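Local coordinates for putative phthiocerol dimycocerosate transporter LppX (PDB 2BYO), which probably carries phthiocerol dimycocerosates from the cell membrane to the outer membrane, holding the lipid in a large hydrophobic cavity, at residues L24-K36 against G120-A133. Numbering follows the deposited sequence.
With HXA (docosa-4,7,10,13,16,19-hexaenoic acid), chain I.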
loop_
_atom_site.group_PDB
_atom_site.type_symbol
_atom_site.label_atom_id
_atom_site.label_comp_id
_atom_site.label_asym_id
_atom_site.label_seq_id
_atom_site.Cartn_x
_atom_site.Cartn_y
_atom_site.Cartn_z
ATOM N N LEU A 24 19.249 7.984 3.160
ATOM C CA LEU A 24 18.066 7.541 2.414
ATOM C C LEU A 24 17.072 6.786 3.297
ATOM O O LEU A 24 15.867 6.918 3.137
ATOM C CB LEU A 24 18.455 6.678 1.224
ATOM C CG LEU A 24 19.406 7.359 0.247
ATOM C CD1 LEU A 24 19.688 6.439 -0.919
ATOM C CD2 LEU A 24 18.825 8.677 -0.227
ATOM N N LEU A 25 17.580 6.008 4.236
ATOM C CA LEU A 25 16.720 5.339 5.197
ATOM C C LEU A 25 15.974 6.351 6.064
ATOM O O LEU A 25 14.802 6.160 6.373
ATOM C CB LEU A 25 17.526 4.387 6.096
ATOM C CG LEU A 25 17.217 2.895 5.977
ATOM C CD1 LEU A 25 17.796 2.190 7.194
ATOM C CD2 LEU A 25 15.724 2.608 5.849
ATOM N N ALA A 26 16.672 7.410 6.463
ATOM C CA ALA A 26 16.089 8.450 7.288
ATOM C C ALA A 26 14.927 9.111 6.558
ATOM O O ALA A 26 13.881 9.362 7.155
ATOM C CB ALA A 26 17.139 9.478 7.663
ATOM N N GLU A 27 15.117 9.392 5.269
ATOM C CA GLU A 27 14.083 10.020 4.461
ATOM C C GLU A 27 12.873 9.108 4.311
ATOM O O GLU A 27 11.741 9.580 4.364
ATOM C CB GLU A 27 14.632 10.420 3.090
ATOM C CG GLU A 27 13.653 11.175 2.185
ATOM C CD GLU A 27 13.268 12.550 2.719
ATOM O OE1 GLU A 27 12.513 13.263 2.026
ATOM O OE2 GLU A 27 13.712 12.931 3.817
ATOM N N ILE A 28 13.097 7.806 4.131
ATOM C CA ILE A 28 11.968 6.867 4.078
ATOM C C ILE A 28 11.233 6.814 5.430
ATOM O O ILE A 28 10.001 6.775 5.471
ATOM C CB ILE A 28 12.400 5.445 3.674
ATOM C CG1 ILE A 28 13.006 5.448 2.266
ATOM C CG2 ILE A 28 11.196 4.488 3.731
ATOM C CD1 ILE A 28 13.774 4.195 1.946
ATOM N N ARG A 29 11.975 6.810 6.531
ATOM C CA ARG A 29 11.336 6.837 7.852
ATOM C C ARG A 29 10.489 8.091 8.064
ATOM O O ARG A 29 9.430 8.019 8.681
ATOM C CB ARG A 29 12.348 6.709 8.976
ATOM C CG ARG A 29 12.716 5.292 9.280
ATOM C CD ARG A 29 13.771 5.243 10.365
ATOM N NE ARG A 29 13.894 3.910 10.957
ATOM C CZ ARG A 29 14.959 3.107 10.852
ATOM N NH1 ARG A 29 14.933 1.916 11.451
ATOM N NH2 ARG A 29 16.052 3.470 10.174
ATOM N N GLN A 30 10.943 9.227 7.548
ATOM C CA GLN A 30 10.123 10.438 7.561
ATOM C C GLN A 30 8.766 10.229 6.862
ATOM O O GLN A 30 7.747 10.700 7.369
ATOM C CB GLN A 30 10.861 11.612 6.925
ATOM C CG GLN A 30 12.041 12.134 7.728
ATOM C CD GLN A 30 11.660 13.147 8.813
ATOM O OE1 GLN A 30 10.522 13.600 8.895
ATOM N NE2 GLN A 30 12.629 13.510 9.641
ATOM N N SER A 31 8.742 9.541 5.712
ATOM C CA SER A 31 7.464 9.316 5.011
ATOM C C SER A 31 6.595 8.302 5.724
ATOM O O SER A 31 5.376 8.437 5.721
ATOM C CB SER A 31 7.634 8.903 3.536
ATOM O OG SER A 31 8.133 7.584 3.413
ATOM N N LEU A 32 7.212 7.290 6.330
ATOM C CA LEU A 32 6.461 6.278 7.075
ATOM C C LEU A 32 5.856 6.877 8.339
ATOM O O LEU A 32 4.719 6.571 8.684
ATOM C CB LEU A 32 7.347 5.075 7.415
ATOM C CG LEU A 32 7.854 4.235 6.233
ATOM C CD1 LEU A 32 8.623 3.032 6.732
ATOM C CD2 LEU A 32 6.710 3.781 5.333
ATOM N N ASP A 33 6.601 7.745 9.017
ATOM C CA ASP A 33 6.067 8.475 10.168
ATOM C C ASP A 33 4.928 9.417 9.770
ATOM O O ASP A 33 3.924 9.499 10.469
ATOM C CB ASP A 33 7.166 9.252 10.881
ATOM C CG ASP A 33 8.128 8.347 11.627
ATOM O OD1 ASP A 33 7.777 7.176 11.910
ATOM O OD2 ASP A 33 9.234 8.810 11.939
ATOM N N ALA A 34 5.066 10.104 8.641
ATOM C CA ALA A 34 3.976 10.939 8.146
ATOM C C ALA A 34 2.749 10.071 7.870
ATOM O O ALA A 34 1.641 10.425 8.248
ATOM C CB ALA A 34 4.398 11.705 6.910
ATOM N N THR A 35 2.964 8.910 7.259
ATOM C CA THR A 35 1.881 7.976 6.981
ATOM C C THR A 35 1.191 7.496 8.261
ATOM O O THR A 35 -0.045 7.446 8.331
ATOM C CB THR A 35 2.391 6.770 6.153
ATOM O OG1 THR A 35 2.968 7.252 4.936
ATOM C CG2 THR A 35 1.272 5.819 5.819
ATOM N N LYS A 36 1.989 7.143 9.264
ATOM C CA LYS A 36 1.461 6.716 10.554
ATOM C C LYS A 36 0.594 7.780 11.260
ATOM O O LYS A 36 -0.338 7.440 11.992
ATOM C CB LYS A 36 2.604 6.317 11.488
ATOM C CG LYS A 36 3.125 4.925 11.274
ATOM C CD LYS A 36 4.012 4.497 12.469
ATOM C CE LYS A 36 4.559 3.072 12.303
ATOM N NZ LYS A 36 5.344 2.611 13.510
ATOM N N GLY A 120 3.883 -0.622 12.691
ATOM C CA GLY A 120 2.931 -1.273 11.790
ATOM C C GLY A 120 3.481 -1.396 10.380
ATOM O O GLY A 120 3.867 -2.485 9.948
ATOM N N VAL A 121 3.516 -0.273 9.664
ATOM C CA VAL A 121 4.097 -0.235 8.316
ATOM C C VAL A 121 5.622 -0.064 8.341
ATOM O O VAL A 121 6.271 -0.154 7.292
ATOM C CB VAL A 121 3.434 0.840 7.397
ATOM C CG1 VAL A 121 1.942 0.542 7.231
ATOM C CG2 VAL A 121 3.656 2.270 7.920
ATOM N N THR A 122 6.188 0.181 9.527
ATOM C CA THR A 122 7.631 0.011 9.731
ATOM C C THR A 122 7.932 -1.491 9.665
ATOM O O THR A 122 7.936 -2.200 10.677
ATOM C CB THR A 122 8.149 0.684 11.052
ATOM O OG1 THR A 122 8.535 2.036 10.774
ATOM C CG2 THR A 122 9.367 -0.041 11.662
ATOM N N GLN A 123 8.123 -1.967 8.435
ATOM C CA GLN A 123 8.733 -3.265 8.182
ATOM C C GLN A 123 10.145 -3.167 8.729
ATOM O O GLN A 123 10.606 -2.056 9.019
ATOM C CB GLN A 123 8.775 -3.551 6.678
ATOM C CG GLN A 123 9.516 -2.490 5.844
ATOM C CD GLN A 123 9.718 -2.922 4.405
ATOM O OE1 GLN A 123 8.758 -3.060 3.644
ATOM N NE2 GLN A 123 10.971 -3.142 4.024
ATOM N N LEU A 124 10.850 -4.284 8.869
ATOM C CA LEU A 124 12.262 -4.181 9.214
ATOM C C LEU A 124 12.953 -3.475 8.042
ATOM O O LEU A 124 13.399 -4.102 7.076
ATOM C CB LEU A 124 12.889 -5.536 9.564
ATOM C CG LEU A 124 12.408 -6.201 10.872
ATOM C CD1 LEU A 124 13.500 -7.108 11.453
ATOM C CD2 LEU A 124 11.954 -5.192 11.940
ATOM N N LEU A 125 12.967 -2.142 8.146
ATOM C CA LEU A 125 13.586 -1.244 7.175
ATOM C C LEU A 125 15.083 -1.472 7.100
ATOM O O LEU A 125 15.688 -1.263 6.059
ATOM C CB LEU A 125 13.316 0.224 7.538
ATOM C CG LEU A 125 12.187 0.949 6.812
ATOM C CD1 LEU A 125 12.010 2.321 7.423
ATOM C CD2 LEU A 125 12.477 1.066 5.322
ATOM N N SER A 126 15.688 -1.857 8.220
ATOM C CA SER A 126 16.946 -2.584 8.159
ATOM C C SER A 126 16.528 -3.949 7.637
ATOM O O SER A 126 15.525 -4.504 8.076
ATOM C CB SER A 126 17.609 -2.695 9.529
ATOM O OG SER A 126 18.896 -3.285 9.420
ATOM N N GLY A 127 17.283 -4.481 6.690
ATOM C CA GLY A 127 16.811 -5.601 5.888
ATOM C C GLY A 127 16.643 -5.079 4.484
ATOM O O GLY A 127 16.986 -5.762 3.524
ATOM N N VAL A 128 16.119 -3.858 4.367
ATOM C CA VAL A 128 16.108 -3.165 3.083
ATOM C C VAL A 128 17.560 -2.875 2.694
ATOM O O VAL A 128 18.330 -2.323 3.486
ATOM C CB VAL A 128 15.289 -1.855 3.110
ATOM C CG1 VAL A 128 15.384 -1.125 1.773
ATOM C CG2 VAL A 128 13.839 -2.147 3.440
ATOM N N THR A 129 17.925 -3.293 1.485
ATOM C CA THR A 129 19.275 -3.104 0.959
ATOM C C THR A 129 19.255 -2.282 -0.324
ATOM O O THR A 129 18.201 -2.037 -0.908
ATOM C CB THR A 129 19.961 -4.451 0.688
ATOM O OG1 THR A 129 19.108 -5.274 -0.111
ATOM C CG2 THR A 129 20.267 -5.157 1.985
ATOM N N ASN A 130 20.438 -1.834 -0.727
ATOM C CA ASN A 130 20.646 -1.200 -2.019
ATOM C C ASN A 130 19.734 -0.024 -2.258
ATOM O O ASN A 130 19.115 0.084 -3.319
ATOM C CB ASN A 130 20.497 -2.232 -3.153
ATOM C CG ASN A 130 21.172 -1.779 -4.460
ATOM O OD1 ASN A 130 21.868 -0.756 -4.498
ATOM N ND2 ASN A 130 20.975 -2.551 -5.524
ATOM N N LEU A 131 19.632 0.852 -1.259
ATOM C CA LEU A 131 18.849 2.075 -1.397
ATOM C C LEU A 131 19.529 2.982 -2.406
ATOM O O LEU A 131 20.717 3.201 -2.318
ATOM C CB LEU A 131 18.692 2.796 -0.049
ATOM C CG LEU A 131 17.766 2.111 0.969
ATOM C CD1 LEU A 131 17.733 2.904 2.271
ATOM C CD2 LEU A 131 16.359 1.955 0.409
ATOM N N GLN A 132 18.774 3.487 -3.377
ATOM C CA GLN A 132 19.322 4.382 -4.402
ATOM C C GLN A 132 18.377 5.559 -4.604
ATOM O O GLN A 132 17.170 5.377 -4.800
ATOM C CB GLN A 132 19.510 3.646 -5.738
ATOM C CG GLN A 132 20.701 2.704 -5.802
ATOM C CD GLN A 132 20.723 1.869 -7.091
ATOM O OE1 GLN A 132 20.407 2.364 -8.186
ATOM N NE2 GLN A 132 21.104 0.600 -6.963
ATOM N N ALA A 133 18.940 6.761 -4.550
ATOM C CA ALA A 133 18.197 7.972 -4.800
ATOM C C ALA A 133 18.185 8.224 -6.306
ATOM O O ALA A 133 19.205 8.587 -6.883
ATOM C CB ALA A 133 18.841 9.138 -4.057
HETATM C C1 HXA I . -0.023 2.331 11.096
HETATM O O1 HXA I . -0.221 1.996 12.289
HETATM O O2 HXA I . 0.890 1.841 10.393
HETATM C C2 HXA I . -0.928 3.387 10.494
HETATM C C3 HXA I . -1.357 3.019 9.070
HETATM C C4 HXA I . -2.754 3.564 8.745
HETATM C C5 HXA I . -2.747 4.671 7.686
HETATM C C6 HXA I . -3.334 4.213 6.346
HETATM C C7 HXA I . -2.300 4.214 5.229
HETATM C C8 HXA I . -2.611 3.145 4.188
HETATM C C9 HXA I . -1.583 3.169 3.055
HETATM C C10 HXA I . -0.615 1.984 3.089
HETATM C C11 HXA I . 0.698 2.291 3.814
HETATM C C12 HXA I . 1.877 2.479 2.857
HETATM C C13 HXA I . 2.569 1.158 2.499
HETATM C C14 HXA I . 3.913 0.965 3.211
HETATM C C15 HXA I . 5.075 0.853 2.221
HETATM C C16 HXA I . 6.375 0.528 2.952
HETATM C C17 HXA I . 7.607 0.883 2.126
HETATM C C18 HXA I . 8.790 -0.010 2.513
HETATM C C19 HXA I . 10.143 0.620 2.186
HETATM C C20 HXA I . 10.539 0.375 0.733
HETATM C C21 HXA I . 11.916 0.960 0.422
HETATM C C22 HXA I . 12.137 1.232 -1.055
#
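Helix 22-36 and the loop 120-128 line part of the pocket that holds docosahexaenoic acid, and the helix also meets the first residues of edge strand 129-139. Leu125 points from the loop toward the helix, among Leu25, Arg29 and Leu32: its CD1 meets Leu32 CD1 tip to tip at 3.5 Å and also touches the aliphatic CG of Arg29, while its CD2 slides past Leu25 CD2 at 3.6 Å. The same CD1 lies obliquely by the Arg29 guanidinium, 4.3 Å above its plane and offset toward the rim. Next comes Leu131, whose CD1 and CD2 divide the work. CD1 packs across Leu25 CG at 3.7 Å, the two side chains nearly perpendicular, and CD2 meets Ile28 CD1 end to end. Leu24 completes the row; its CG lies anti to the carbonyl carbon (chi1 -57°), which carries CD1 against the Leu131 backbone and CD2 to Ala133 CB at 3.9 Å. The strand runs almost square to the helix, at 81°. The helix packs against strands of the U-shaped beta half-barrel of the LppX/LprAFG family, with Ile28 on Val171 of strand 167-174. On the cavity side the acyl chain runs past Leu125, Ile28 and Leu32: Leu125 CD2 touches its C19 at 3.9 Å, Ile28 CD1 its C21, and Leu32 CD2 its C16. At the carboxylate end, Val121 N gives O2 a weak hydrogen bond of 3.4 Å, to be read with caution because residues 120-124 are poorly ordered. Lys36, extended beyond CG, lays its CG beside that oxygen, and its NZ comes near Thr122 CB at 4.2 Å.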